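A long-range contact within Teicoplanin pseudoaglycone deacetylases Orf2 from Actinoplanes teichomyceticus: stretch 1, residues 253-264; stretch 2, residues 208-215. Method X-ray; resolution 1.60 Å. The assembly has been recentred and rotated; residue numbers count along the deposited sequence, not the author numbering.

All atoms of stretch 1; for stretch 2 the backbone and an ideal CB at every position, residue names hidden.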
# COMPACT_ATOMS: atom_id res chain seq x y z
N GLN A 253 3.74 -21.65 1.43
CA GLN A 253 2.39 -22.17 1.69
C GLN A 253 1.51 -22.21 0.45
O GLN A 253 0.76 -23.16 0.23
CB GLN A 253 1.67 -21.27 2.69
CG GLN A 253 1.99 -21.52 4.11
CD GLN A 253 1.16 -20.65 5.05
OE1 GLN A 253 1.43 -20.58 6.24
NE2 GLN A 253 0.14 -19.97 4.50
N ASN A 254 1.58 -21.14 -0.35
CA ASN A 254 0.72 -20.98 -1.52
C ASN A 254 1.26 -21.61 -2.79
O ASN A 254 0.59 -21.62 -3.83
CB ASN A 254 0.47 -19.50 -1.75
CG ASN A 254 -0.43 -18.89 -0.70
OD1 ASN A 254 -1.22 -19.58 -0.05
ND2 ASN A 254 -0.31 -17.58 -0.53
N ALA A 255 2.48 -22.11 -2.71
CA ALA A 255 3.10 -22.84 -3.80
C ALA A 255 4.16 -23.78 -3.24
O ALA A 255 5.36 -23.49 -3.33
CB ALA A 255 3.70 -21.87 -4.80
N PRO A 256 3.73 -24.91 -2.64
CA PRO A 256 4.67 -25.88 -2.08
C PRO A 256 5.67 -26.42 -3.11
O PRO A 256 6.84 -26.62 -2.77
CB PRO A 256 3.76 -27.00 -1.56
CG PRO A 256 2.45 -26.36 -1.34
CD PRO A 256 2.33 -25.33 -2.43
N HIS A 257 5.22 -26.67 -4.34
CA HIS A 257 6.12 -27.11 -5.42
C HIS A 257 6.54 -25.91 -6.27
O HIS A 257 6.57 -26.00 -7.51
CB HIS A 257 5.46 -28.17 -6.33
CG HIS A 257 4.37 -28.96 -5.68
ND1 HIS A 257 4.62 -29.99 -4.80
CD2 HIS A 257 3.03 -28.88 -5.80
CE1 HIS A 257 3.47 -30.51 -4.39
NE2 HIS A 257 2.49 -29.85 -4.99
N GLY A 258 6.85 -24.79 -5.62
CA GLY A 258 7.19 -23.57 -6.34
C GLY A 258 8.36 -22.81 -5.75
O GLY A 258 9.03 -23.27 -4.83
N GLY A 259 8.62 -21.64 -6.32
CA GLY A 259 9.60 -20.73 -5.77
C GLY A 259 8.84 -19.60 -5.11
O GLY A 259 7.72 -19.80 -4.62
N TYR A 260 9.43 -18.41 -5.12
CA TYR A 260 8.76 -17.27 -4.52
C TYR A 260 7.59 -16.81 -5.40
O TYR A 260 7.57 -17.07 -6.61
CB TYR A 260 9.76 -16.13 -4.26
CG TYR A 260 9.15 -15.04 -3.41
CD1 TYR A 260 8.91 -15.25 -2.05
CD2 TYR A 260 8.77 -13.83 -3.99
CE1 TYR A 260 8.32 -14.27 -1.28
CE2 TYR A 260 8.18 -12.84 -3.22
CZ TYR A 260 7.96 -13.07 -1.87
OH TYR A 260 7.37 -12.12 -1.09
N GLY A 261 6.62 -16.13 -4.80
CA GLY A 261 5.48 -15.66 -5.56
C GLY A 261 4.64 -14.69 -4.76
O GLY A 261 4.83 -14.55 -3.55
N GLU A 262 3.71 -14.05 -5.44
CA GLU A 262 2.80 -13.08 -4.83
C GLU A 262 1.39 -13.37 -5.30
O GLU A 262 1.17 -13.67 -6.48
CB GLU A 262 3.22 -11.66 -5.22
CG GLU A 262 4.52 -11.21 -4.56
CD GLU A 262 5.20 -10.04 -5.25
OE1 GLU A 262 6.06 -9.41 -4.60
OE2 GLU A 262 4.93 -9.78 -6.45
N THR A 263 0.44 -13.30 -4.36
CA THR A 263 -0.97 -13.54 -4.64
C THR A 263 -1.68 -12.24 -5.03
O THR A 263 -1.57 -11.23 -4.32
CB THR A 263 -1.64 -14.19 -3.41
OG1 THR A 263 -0.99 -15.45 -3.15
CG2 THR A 263 -3.12 -14.43 -3.64
N THR A 264 -2.40 -12.29 -6.15
CA THR A 264 -3.24 -11.19 -6.61
C THR A 264 -4.62 -11.71 -7.07
O THR A 264 -4.75 -12.88 -7.44
CB THR A 264 -2.58 -10.38 -7.76
OG1 THR A 264 -2.40 -11.21 -8.93
CG2 THR A 264 -1.24 -9.78 -7.34
N UNK A 208 -10.86 -15.37 -9.27
CA UNK A 208 -9.93 -16.39 -8.80
C UNK A 208 -8.52 -15.83 -8.60
O UNK A 208 -8.03 -15.03 -9.42
CB UNK A 208 -9.89 -17.56 -9.79
N UNK A 209 -7.88 -16.25 -7.52
CA UNK A 209 -6.52 -15.85 -7.20
C UNK A 209 -5.53 -16.30 -8.28
O UNK A 209 -5.70 -17.36 -8.91
CB UNK A 209 -6.11 -16.42 -5.84
N UNK A 210 -4.51 -15.49 -8.52
CA UNK A 210 -3.31 -15.93 -9.21
C UNK A 210 -2.18 -15.91 -8.20
O UNK A 210 -1.98 -14.90 -7.51
CB UNK A 210 -3.00 -15.05 -10.42
N UNK A 211 -1.45 -17.02 -8.10
CA UNK A 211 -0.23 -17.06 -7.31
C UNK A 211 0.97 -17.07 -8.26
O UNK A 211 1.20 -18.04 -8.98
CB UNK A 211 -0.21 -18.28 -6.39
N UNK A 212 1.72 -15.97 -8.27
CA UNK A 212 2.79 -15.83 -9.25
C UNK A 212 3.96 -16.76 -8.92
O UNK A 212 4.10 -17.25 -7.79
CB UNK A 212 3.27 -14.38 -9.31
N UNK A 213 4.78 -17.03 -9.93
CA UNK A 213 6.00 -17.77 -9.75
C UNK A 213 7.11 -16.89 -10.32
O UNK A 213 7.11 -16.57 -11.52
CB UNK A 213 5.94 -19.14 -10.42
N UNK A 214 8.01 -16.44 -9.46
CA UNK A 214 9.11 -15.60 -9.94
C UNK A 214 10.47 -16.22 -9.68
O UNK A 214 10.65 -17.02 -8.74
CB UNK A 214 9.04 -14.22 -9.28
N UNK A 215 11.42 -15.83 -10.51
CA UNK A 215 12.76 -16.37 -10.46
C UNK A 215 13.45 -15.86 -9.19
O UNK A 215 13.07 -14.82 -8.65
CB UNK A 215 13.55 -15.99 -11.71

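The two stretches run antiparallel, and backbone pairing sets the register before any side chain is chosen. Position 208 points its CA-to-CB bond away from stretch 1, with nothing of that stretch within 5.5 Å of the ideal CB. Almost any residue would suit; the deposited one is Ser208.

At position 209 the bond points sideways, and the ideal CB lies 4.2 Å from Thr263 CG2. A small or modest apolar side chain would fit, though the site does not demand one. It is Ala209, whose CB rests 4.2 Å from Thr263 CG2.

Position 210 pairs with Thr264 through two backbone hydrogen bonds, 210 N to Thr264 O at 2.8 Å and Thr264 N to 210 O at 3.0 Å. Its CB lies on the same sheet face as the Thr264 side chain, where OG1 invites a polar partner; a beta-branched residue would also suit the extended backbone. The residue is Asp210. Asp210 OD2 is hydrogen-bonded to a water at 2.7 Å, and that water also lies 2.7 Å from Thr264 OG1, so the carboxylate reaches the threonine through solvent.

Position 211, a non-hydrogen-bonded partner of Thr263, has phi/psi of -106/111°. Its CB shares a face with Thr263 and looks onto Asn254 and Ala255, so a medium, branched apolar side chain is favoured, with threonine plausible. Val211 is found, chi1 t: CG2 lies 3.5 Å from Thr263 OG1, both methyls sit about as near Asn254 CB (CG1 at 4.1 Å, CG2 at 4.2 Å), and CG1 is 4.5 Å from Ala255 CB.

At position 212 the backbone N already donates to Glu262 O at 3.0 Å. The CA-to-CB bond points sideways, and the ideal CB of 212 is 3.6 Å from Glu262 O, while Glu262 N lacks a backbone acceptor here. A short side chain carrying an acceptor is called for: serine, perhaps threonine or aspartate. Ser212, chi1 p, answers with OG, which accepts from Glu262 N at 2.8 Å. A water 2.7 Å from Ser212 OG donates to Glu262 OE2 at 2.8 Å.

Position 213 points away, so polar residues of many sizes would do. Ser213 keeps its OG 4.2 Å from Gly259 N, in loose contact.

Position 214 gives its N to Tyr260 O at 3.0 Å. Its CB points sideways near the tyrosine ring, suiting a branched or longer aliphatic. Val214, chi1 m, places CG2 3.9 Å from Tyr260 CD2, at the ring edge.

Position 215 points away and is unconstrained by stretch 1. Lys215 extends clear of it, at the N-cap position of a following helix.

Stretch 2, residues 208-215: SADVSSVK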
# COMPACT_ATOMS: atom_id res chain seq x y z
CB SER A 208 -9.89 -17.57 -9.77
OG SER A 208 -11.20 -18.07 -9.99
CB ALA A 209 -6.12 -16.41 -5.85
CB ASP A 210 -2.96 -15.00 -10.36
CG ASP A 210 -1.63 -15.37 -11.02
OD1 ASP A 210 -1.65 -16.24 -11.92
OD2 ASP A 210 -0.58 -14.80 -10.65
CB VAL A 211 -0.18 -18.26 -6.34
CG1 VAL A 211 1.14 -18.29 -5.59
CG2 VAL A 211 -1.32 -18.20 -5.36
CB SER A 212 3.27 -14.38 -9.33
OG SER A 212 4.02 -14.01 -8.19
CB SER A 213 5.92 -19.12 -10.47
OG SER A 213 6.41 -20.15 -9.62
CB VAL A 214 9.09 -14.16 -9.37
CG1 VAL A 214 7.77 -13.47 -9.72
CG2 VAL A 214 9.38 -14.15 -7.87
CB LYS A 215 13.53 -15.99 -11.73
CG LYS A 215 13.05 -16.76 -12.95
CD LYS A 215 13.93 -16.54 -14.17
CE LYS A 215 13.48 -17.41 -15.34
NZ LYS A 215 13.57 -18.87 -15.04
O HOH W 1 -0.20 -12.80 -8.86
O HOH W 2 4.39 -11.35 -8.67
O HOH W 3 4.79 -19.23 -6.16
O HOH W 4 11.91 -18.32 -6.69
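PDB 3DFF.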